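Local structure of DUF5624 domain-containing protein (Legionella pneumophila subsp. pneumophila, 4JX2) at residues 356-361 and 393-398; 349-354 and 388-393. The protein is of unknown function but is a putative secreted protein, made with a signal sequence, that joins helices and a mixed beta sheet in a new combination. All coordinates share one frame; numbering follows the deposited sequence.

Contact 1 of 2, residues 356-361 and 393-398; sequences GDYTYS and AGELAE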
ATOM      1  N   GLY A 356      -0.810 -10.399  20.055  1.00 29.84           N
ATOM      2  CA  GLY A 356       0.496  -9.861  19.674  1.00 29.00           C
ATOM      3  C   GLY A 356       0.570  -8.346  19.715  1.00 33.76           C
ATOM      4  O   GLY A 356       1.648  -7.774  19.538  1.00 34.38           O
ATOM      5  N   ASP A 357      -0.571  -7.670  19.913  1.00 30.24           N
ATOM      6  CA  ASP A 357      -0.592  -6.233  20.110  1.00 30.83           C
ATOM      7  C   ASP A 357      -0.356  -5.970  21.580  1.00 39.60           C
ATOM      8  O   ASP A 357      -0.740  -6.807  22.413  1.00 41.65           O
ATOM      9  CB  ASP A 357      -1.944  -5.641  19.704  1.00 32.66           C
ATOM     10  CG  ASP A 357      -2.272  -5.579  18.229  1.00 35.63           C
ATOM     11  OD1 ASP A 357      -1.338  -5.734  17.401  1.00 32.59           O
ATOM     12  OD2 ASP A 357      -3.459  -5.337  17.900  1.00 37.43           O
ATOM     13  N   TYR A 358       0.225  -4.815  21.927  1.00 37.63           N
ATOM     14  CA  TYR A 358       0.411  -4.455  23.333  1.00 38.57           C
ATOM     15  C   TYR A 358      -0.947  -4.250  24.000  1.00 49.13           C
ATOM     16  O   TYR A 358      -1.203  -4.821  25.059  1.00 49.51           O
ATOM     17  CB  TYR A 358       1.287  -3.197  23.492  1.00 37.86           C
ATOM     18  CG  TYR A 358       1.708  -2.982  24.928  1.00 38.53           C
ATOM     19  CD1 TYR A 358       2.528  -3.899  25.576  1.00 40.29           C
ATOM     20  CD2 TYR A 358       1.255  -1.881  25.656  1.00 39.47           C
ATOM     21  CE1 TYR A 358       2.888  -3.731  26.911  1.00 43.10           C
ATOM     22  CE2 TYR A 358       1.647  -1.677  26.982  1.00 40.78           C
ATOM     23  CZ  TYR A 358       2.465  -2.609  27.607  1.00 49.38           C
ATOM     24  OH  TYR A 358       2.854  -2.459  28.924  1.00 52.25           O
ATOM     25  N   THR A 359      -1.835  -3.484  23.335  1.00 50.81           N
ATOM     26  CA  THR A 359      -3.190  -3.155  23.809  1.00 53.47           C
ATOM     27  C   THR A 359      -4.119  -4.375  23.942  1.00 59.74           C
ATOM     28  O   THR A 359      -5.149  -4.259  24.606  1.00 62.19           O
ATOM     29  CB  THR A 359      -3.864  -2.129  22.873  1.00 67.47           C
ATOM     30  OG1 THR A 359      -3.832  -2.587  21.516  1.00 66.26           O
ATOM     31  CG2 THR A 359      -3.237  -0.745  22.980  1.00 69.29           C
ATOM     32  N   TYR A 360      -3.777  -5.519  23.315  1.00 54.02           N
ATOM     33  CA  TYR A 360      -4.613  -6.711  23.322  1.00 52.66           C
ATOM     34  C   TYR A 360      -4.663  -7.409  24.704  1.00 62.33           C
ATOM     35  O   TYR A 360      -5.751  -7.539  25.268  1.00 62.69           O
ATOM     36  CB  TYR A 360      -4.188  -7.701  22.226  1.00 50.36           C
ATOM     37  CG  TYR A 360      -5.120  -8.884  22.166  1.00 48.65           C
ATOM     38  CD1 TYR A 360      -6.413  -8.751  21.661  1.00 49.52           C
ATOM     39  CD2 TYR A 360      -4.749 -10.117  22.702  1.00 48.56           C
ATOM     40  CE1 TYR A 360      -7.299  -9.825  21.658  1.00 49.23           C
ATOM     41  CE2 TYR A 360      -5.628 -11.201  22.700  1.00 48.64           C
ATOM     42  CZ  TYR A 360      -6.901 -11.047  22.179  1.00 51.62           C
ATOM     43  OH  TYR A 360      -7.771 -12.100  22.183  1.00 50.00           O
ATOM     44  N   SER A 361      -3.538  -7.950  25.190  1.00 62.47           N
ATOM     45  CA  SER A 361      -3.497  -8.634  26.488  1.00 64.21           C
ATOM     46  C   SER A 361      -2.573  -7.858  27.414  1.00 72.28           C
ATOM     47  O   SER A 361      -1.426  -7.605  27.014  1.00 71.56           O
ATOM     48  CB  SER A 361      -3.009 -10.073  26.322  1.00 66.74           C
ATOM     49  OG  SER A 361      -3.853 -11.029  26.941  1.00 72.26           O
ATOM     50  N   ALA A 393       7.089  -2.285  20.937  1.00 30.49           N
ATOM     51  CA  ALA A 393       6.997  -0.820  20.910  1.00 31.12           C
ATOM     52  C   ALA A 393       6.172  -0.323  22.102  1.00 36.39           C
ATOM     53  O   ALA A 393       6.596   0.597  22.787  1.00 38.95           O
ATOM     54  CB  ALA A 393       6.385  -0.345  19.605  1.00 31.47           C
ATOM     55  N   GLY A 394       5.057  -0.997  22.385  1.00 31.42           N
ATOM     56  CA  GLY A 394       4.170  -0.674  23.494  1.00 31.33           C
ATOM     57  C   GLY A 394       4.780  -0.903  24.858  1.00 36.79           C
ATOM     58  O   GLY A 394       4.627  -0.052  25.747  1.00 37.78           O
ATOM     59  N   GLU A 395       5.474  -2.054  25.035  1.00 33.66           N
ATOM     60  CA  GLU A 395       6.155  -2.403  26.294  1.00 34.75           C
ATOM     61  C   GLU A 395       7.245  -1.396  26.608  1.00 36.82           C
ATOM     62  O   GLU A 395       7.310  -0.902  27.737  1.00 37.67           O
ATOM     63  CB  GLU A 395       6.736  -3.836  26.229  1.00 36.45           C
ATOM     64  CG  GLU A 395       7.504  -4.286  27.476  1.00 41.67           C
ATOM     65  CD  GLU A 395       6.695  -4.670  28.695  1.00 45.64           C
ATOM     66  OE1 GLU A 395       5.464  -4.459  28.678  1.00 44.01           O
ATOM     67  OE2 GLU A 395       7.292  -5.183  29.669  1.00 36.59           O
ATOM     68  N   LEU A 396       8.077  -1.062  25.607  1.00 32.81           N
ATOM     69  CA  LEU A 396       9.149  -0.068  25.768  1.00 33.67           C
ATOM     70  C   LEU A 396       8.575   1.297  26.154  1.00 37.82           C
ATOM     71  O   LEU A 396       9.070   1.908  27.098  1.00 39.14           O
ATOM     72  CB  LEU A 396      10.003   0.042  24.494  1.00 32.74           C
ATOM     73  CG  LEU A 396      11.057  -1.074  24.297  1.00 34.60           C
ATOM     74  CD1 LEU A 396      11.656  -0.993  22.900  1.00 33.25           C
ATOM     75  CD2 LEU A 396      12.149  -1.043  25.392  1.00 31.46           C
ATOM     76  N   ALA A 397       7.495   1.730  25.463  1.00 31.65           N
ATOM     77  CA  ALA A 397       6.797   2.988  25.723  1.00 30.88           C
ATOM     78  C   ALA A 397       6.267   3.032  27.165  1.00 36.97           C
ATOM     79  O   ALA A 397       6.520   4.014  27.866  1.00 38.82           O
ATOM     80  CB  ALA A 397       5.667   3.167  24.724  1.00 30.15           C
ATOM     81  N   GLU A 398       5.593   1.949  27.628  1.00 33.01           N
ATOM     82  CA  GLU A 398       5.074   1.853  28.995  1.00 34.44           C
ATOM     83  C   GLU A 398       6.182   2.031  30.049  1.00 38.51           C
ATOM     84  O   GLU A 398       5.971   2.731  31.034  1.00 39.03           O
ATOM     85  CB  GLU A 398       4.376   0.511  29.212  1.00 36.01           C
ATOM     86  CG  GLU A 398       3.619   0.391  30.527  1.00 45.76           C
ATOM     87  CD  GLU A 398       2.199   0.918  30.519  1.00 81.85           C
ATOM     88  OE1 GLU A 398       1.767   1.509  29.502  1.00 92.58           O
ATOM     89  OE2 GLU A 398       1.502   0.711  31.539  1.00 86.23           O
TER
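The carboxylate of Glu395 is shared between two donors, one on each oxygen: OE1 takes a weak hydrogen bond of 3.3 Å from Tyr358 OH, while OE2 accepts the backbone N-H of Ser407, its stronger partner. The side chain of Glu395 bends at chi2 (76°), and the fold in its chain brings OE1 beside Tyr358 CE1, at 3.2 Å, with the carboxylate plane turned 62° from that of the ring.

The rest of the contact is a phenol laid on the helix backbone at a glycine. CG of Tyr358 stands anti to its own backbone N (chi1 -169°) and the ring reaches out over the main chain of Gly394. One face lies on the peptide after this glycine: Gly394 C sits 3.6 Å above the ring centre, and Glu395 N is nearer the rim on the same face. Gly394 CA makes a CH-pi contact, 4.1 Å from the ring centroid. With no side chain at Gly394, the ring can settle directly on the backbone. One turn on, the Glu398 side chain crosses the phenol end at about a right angle, its CB 3.3 Å from Tyr358 OH. Trp391 adds an edge-to-face ring partner. This is CH-pi and face-on-backbone packing of a loop tyrosine against a helix glycine, joining the loop between helices 315-339 and 366-378 to helix 386-398.

Contact 2 of 2, residues 349-354 and 388-393; sequences PDRPAI and VGFWMA. With SO4 (sulfate ion), chain H.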
ATOM      1  N   PRO A 349     -12.529   3.156  11.188  1.00 29.66           N
ATOM      2  CA  PRO A 349     -11.679   2.819  12.342  1.00 29.06           C
ATOM      3  C   PRO A 349     -10.388   2.147  11.921  1.00 32.94           C
ATOM      4  O   PRO A 349     -10.281   1.651  10.802  1.00 34.38           O
ATOM      5  CB  PRO A 349     -12.553   1.852  13.146  1.00 30.20           C
ATOM      6  CG  PRO A 349     -13.449   1.248  12.160  1.00 33.31           C
ATOM      7  CD  PRO A 349     -13.717   2.279  11.125  1.00 29.58           C
ATOM      8  N   ASP A 350      -9.438   2.070  12.828  1.00 28.96           N
ATOM      9  CA  ASP A 350      -8.204   1.345  12.566  1.00 28.34           C
ATOM     10  C   ASP A 350      -8.516  -0.149  12.662  1.00 33.55           C
ATOM     11  O   ASP A 350      -9.678  -0.527  12.894  1.00 33.13           O
ATOM     12  CB  ASP A 350      -7.115   1.774  13.560  1.00 29.90           C
ATOM     13  CG  ASP A 350      -6.540   3.181  13.363  1.00 43.92           C
ATOM     14  OD1 ASP A 350      -6.680   3.742  12.242  1.00 45.57           O
ATOM     15  OD2 ASP A 350      -5.897   3.695  14.303  1.00 49.25           O
ATOM     16  N   ARG A 351      -7.517  -1.009  12.452  1.00 30.43           N
ATOM     17  CA  ARG A 351      -7.773  -2.428  12.574  1.00 29.44           C
ATOM     18  C   ARG A 351      -8.045  -2.771  14.050  1.00 35.70           C
ATOM     19  O   ARG A 351      -7.584  -2.057  14.957  1.00 37.20           O
ATOM     20  CB  ARG A 351      -6.632  -3.262  11.986  1.00 28.23           C
ATOM     21  CG  ARG A 351      -5.340  -3.188  12.755  1.00 35.31           C
ATOM     22  CD  ARG A 351      -4.432  -4.345  12.408  1.00 38.42           C
ATOM     23  NE  ARG A 351      -3.167  -4.170  13.103  1.00 32.94           N
ATOM     24  CZ  ARG A 351      -2.992  -4.456  14.381  1.00 37.75           C
ATOM     25  NH1 ARG A 351      -3.982  -4.977  15.093  1.00 24.85           N
ATOM     26  NH2 ARG A 351      -1.831  -4.216  14.964  1.00 22.29           N
ATOM     27  N   PRO A 352      -8.839  -3.827  14.319  1.00 30.88           N
ATOM     28  CA  PRO A 352      -9.055  -4.204  15.717  1.00 29.36           C
ATOM     29  C   PRO A 352      -7.791  -4.775  16.372  1.00 32.31           C
ATOM     30  O   PRO A 352      -6.845  -5.249  15.697  1.00 32.94           O
ATOM     31  CB  PRO A 352     -10.146  -5.254  15.633  1.00 31.78           C
ATOM     32  CG  PRO A 352     -10.091  -5.789  14.237  1.00 36.43           C
ATOM     33  CD  PRO A 352      -9.462  -4.781  13.369  1.00 31.79           C
ATOM     34  N   ALA A 353      -7.778  -4.733  17.701  1.00 27.35           N
ATOM     35  CA  ALA A 353      -6.714  -5.343  18.474  1.00 26.45           C
ATOM     36  C   ALA A 353      -6.753  -6.887  18.259  1.00 33.15           C
ATOM     37  O   ALA A 353      -7.828  -7.505  18.204  1.00 31.83           O
ATOM     38  CB  ALA A 353      -6.874  -5.000  19.933  1.00 26.87           C
ATOM     39  N   ILE A 354      -5.586  -7.478  18.014  1.00 30.50           N
ATOM     40  CA  ILE A 354      -5.465  -8.919  17.793  1.00 29.21           C
ATOM     41  C   ILE A 354      -4.299  -9.441  18.639  1.00 35.95           C
ATOM     42  O   ILE A 354      -3.438  -8.629  19.021  1.00 36.08           O
ATOM     43  CB  ILE A 354      -5.284  -9.220  16.278  1.00 31.06           C
ATOM     44  CG1 ILE A 354      -4.057  -8.490  15.652  1.00 29.40           C
ATOM     45  CG2 ILE A 354      -6.579  -8.928  15.504  1.00 32.08           C
ATOM     46  CD1 ILE A 354      -3.587  -9.080  14.303  1.00 19.43           C
ATOM     47  N   VAL A 388       6.099  -9.366  16.854  1.00 32.48           N
ATOM     48  CA  VAL A 388       6.486  -8.823  18.153  1.00 31.22           C
ATOM     49  C   VAL A 388       6.608  -7.283  18.161  1.00 34.64           C
ATOM     50  O   VAL A 388       6.571  -6.691  19.242  1.00 34.09           O
ATOM     51  CB  VAL A 388       7.807  -9.479  18.646  1.00 34.11           C
ATOM     52  CG1 VAL A 388       7.677 -11.002  18.778  1.00 33.03           C
ATOM     53  CG2 VAL A 388       9.013  -9.090  17.781  1.00 33.55           C
ATOM     54  N   GLY A 389       6.803  -6.677  16.981  1.00 30.71           N
ATOM     55  CA  GLY A 389       7.015  -5.245  16.797  1.00 30.43           C
ATOM     56  C   GLY A 389       6.020  -4.352  17.505  1.00 36.17           C
ATOM     57  O   GLY A 389       6.431  -3.436  18.231  1.00 37.46           O
ATOM     58  N   PHE A 390       4.691  -4.628  17.307  1.00 30.60           N
ATOM     59  CA  PHE A 390       3.603  -3.884  17.959  1.00 29.39           C
ATOM     60  C   PHE A 390       3.661  -4.043  19.474  1.00 36.43           C
ATOM     61  O   PHE A 390       3.485  -3.051  20.185  1.00 40.27           O
ATOM     62  CB  PHE A 390       2.221  -4.288  17.418  1.00 29.48           C
ATOM     63  CG  PHE A 390       1.964  -3.796  16.013  1.00 28.85           C
ATOM     64  CD1 PHE A 390       2.362  -4.545  14.910  1.00 29.96           C
ATOM     65  CD2 PHE A 390       1.316  -2.587  15.789  1.00 28.92           C
ATOM     66  CE1 PHE A 390       2.158  -4.076  13.610  1.00 29.37           C
ATOM     67  CE2 PHE A 390       1.081  -2.132  14.481  1.00 30.65           C
ATOM     68  CZ  PHE A 390       1.529  -2.868  13.405  1.00 28.25           C
ATOM     69  N   TRP A 391       3.948  -5.263  19.972  1.00 31.89           N
ATOM     70  CA  TRP A 391       4.066  -5.528  21.419  1.00 31.62           C
ATOM     71  C   TRP A 391       5.303  -4.839  22.040  1.00 34.42           C
ATOM     72  O   TRP A 391       5.164  -4.161  23.063  1.00 36.45           O
ATOM     73  CB  TRP A 391       4.103  -7.042  21.733  1.00 29.78           C
ATOM     74  CG  TRP A 391       3.903  -7.297  23.193  1.00 30.98           C
ATOM     75  CD1 TRP A 391       2.708  -7.351  23.861  1.00 34.13           C
ATOM     76  CD2 TRP A 391       4.928  -7.358  24.197  1.00 30.92           C
ATOM     77  NE1 TRP A 391       2.928  -7.473  25.214  1.00 34.26           N
ATOM     78  CE2 TRP A 391       4.281  -7.503  25.449  1.00 35.38           C
ATOM     79  CE3 TRP A 391       6.334  -7.324  24.162  1.00 31.53           C
ATOM     80  CZ2 TRP A 391       4.995  -7.640  26.650  1.00 34.61           C
ATOM     81  CZ3 TRP A 391       7.034  -7.433  25.352  1.00 33.45           C
ATOM     82  CH2 TRP A 391       6.366  -7.611  26.577  1.00 34.46           C
HETATM   83  N   MSE A 392       6.509  -5.049  21.457  1.00 27.63           N
HETATM   84  CA  MSE A 392       7.741  -4.473  21.990  1.00 26.50           C
HETATM   85  C   MSE A 392       7.715  -2.924  21.948  1.00 33.70           C
HETATM   86  O   MSE A 392       8.230  -2.318  22.876  1.00 36.31           O
HETATM   87  CB  MSE A 392       8.988  -5.059  21.302  1.00 27.43           C
HETATM   88  CG  MSE A 392      10.323  -4.618  21.951  1.00 34.12           C
HETATM   89 SE   MSE A 392      10.501  -5.009  23.873  0.75 41.83          SE
HETATM   90  CE  MSE A 392      11.069  -6.882  23.817  1.00 38.47           C
ATOM     91  N   ALA A 393       7.089  -2.285  20.937  1.00 30.49           N
ATOM     92  CA  ALA A 393       6.997  -0.820  20.910  1.00 31.12           C
ATOM     93  C   ALA A 393       6.172  -0.323  22.102  1.00 36.39           C
ATOM     94  O   ALA A 393       6.596   0.597  22.787  1.00 38.95           O
ATOM     95  CB  ALA A 393       6.385  -0.345  19.605  1.00 31.47           C
TER
HETATM   96  S   SO4 H 506      -5.187  -0.106   8.834  1.00 80.48           S
HETATM   97  O1  SO4 H 506      -6.506  -0.715   8.591  1.00 83.22           O
HETATM   98  O2  SO4 H 506      -5.022   1.115   7.958  1.00 78.79           O
HETATM   99  O3  SO4 H 506      -5.054   0.185  10.315  1.00 73.85           O
HETATM  100  O4  SO4 H 506      -4.201  -1.101   8.390  1.00 81.22           O
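Arg351 meets Phe390 in a cation-pi contact that joins an irregular, proline-containing segment to helix 386-398. The first shell is small: NH2 of the guanidinium does the touching, 3.6 Å from Phe390 CE2 and at a similar distance from CD2, over one face of the ring but offset toward its rim. CZ lies 4.9 Å from the ring centroid and 15° off the ring normal. The guanidinium does not stack flat. Its plane stands 81° from that of the ring, so an edge of the cation is presented to the aromatic face, in the T-shaped manner.

The two side chains come from opposite directions. Arg351 leaves its backbone with CG between N and the carbonyl carbon (chi1 68°), then runs extended from CG to NE, long enough to carry the guanidinium across to the helix.

In the next shell, polar partners set the turn of the guanidinium. NE donates to the carbonyl oxygen of Gly275, while NH1 forms a salt bridge with Asp357 and a weak bond to Pro352 O. Arg372, close to NH2 and touching Phe390, shares Asp357 as an anionic partner, which probably eases the proximity of the two positive charges. Trp278 also packs against the Phe390 ring.

Farther out, Leu348 of the second subunit packs on Arg351, so this surface contact lies beside the dimer interface. A sulfate, probably from the crystallisation liquor, is held by Lys274 and the backbone N of Gly275. It also takes a weak hydrogen bond from the main chain at the root of the arginine, where Arg351 N lies 3.5 Å from sulfate O3.

Overall arrangement
The two contacts illustrate how a long loop can be fastened repeatedly to one helix. Their centres lie 8 Å apart; both loop segments fall between helices 315-339 and 366-378, and both partners lie on helix 386-398, where the two helix segments overlap at Ala393. Along the chain the order is 349-354, 356-361, 388-393, 393-398, so the connections cross, and helix 366-378 belongs to the intervening chain. The sites also touch each other, Gly356 O of the one loop segment packing 3.4 Å from Trp391 CB on the helix. Contact 1 is partly buried, whereas contact 2 is at the surface near the second subunit. Together they tie one loop to successive turns of the same helix.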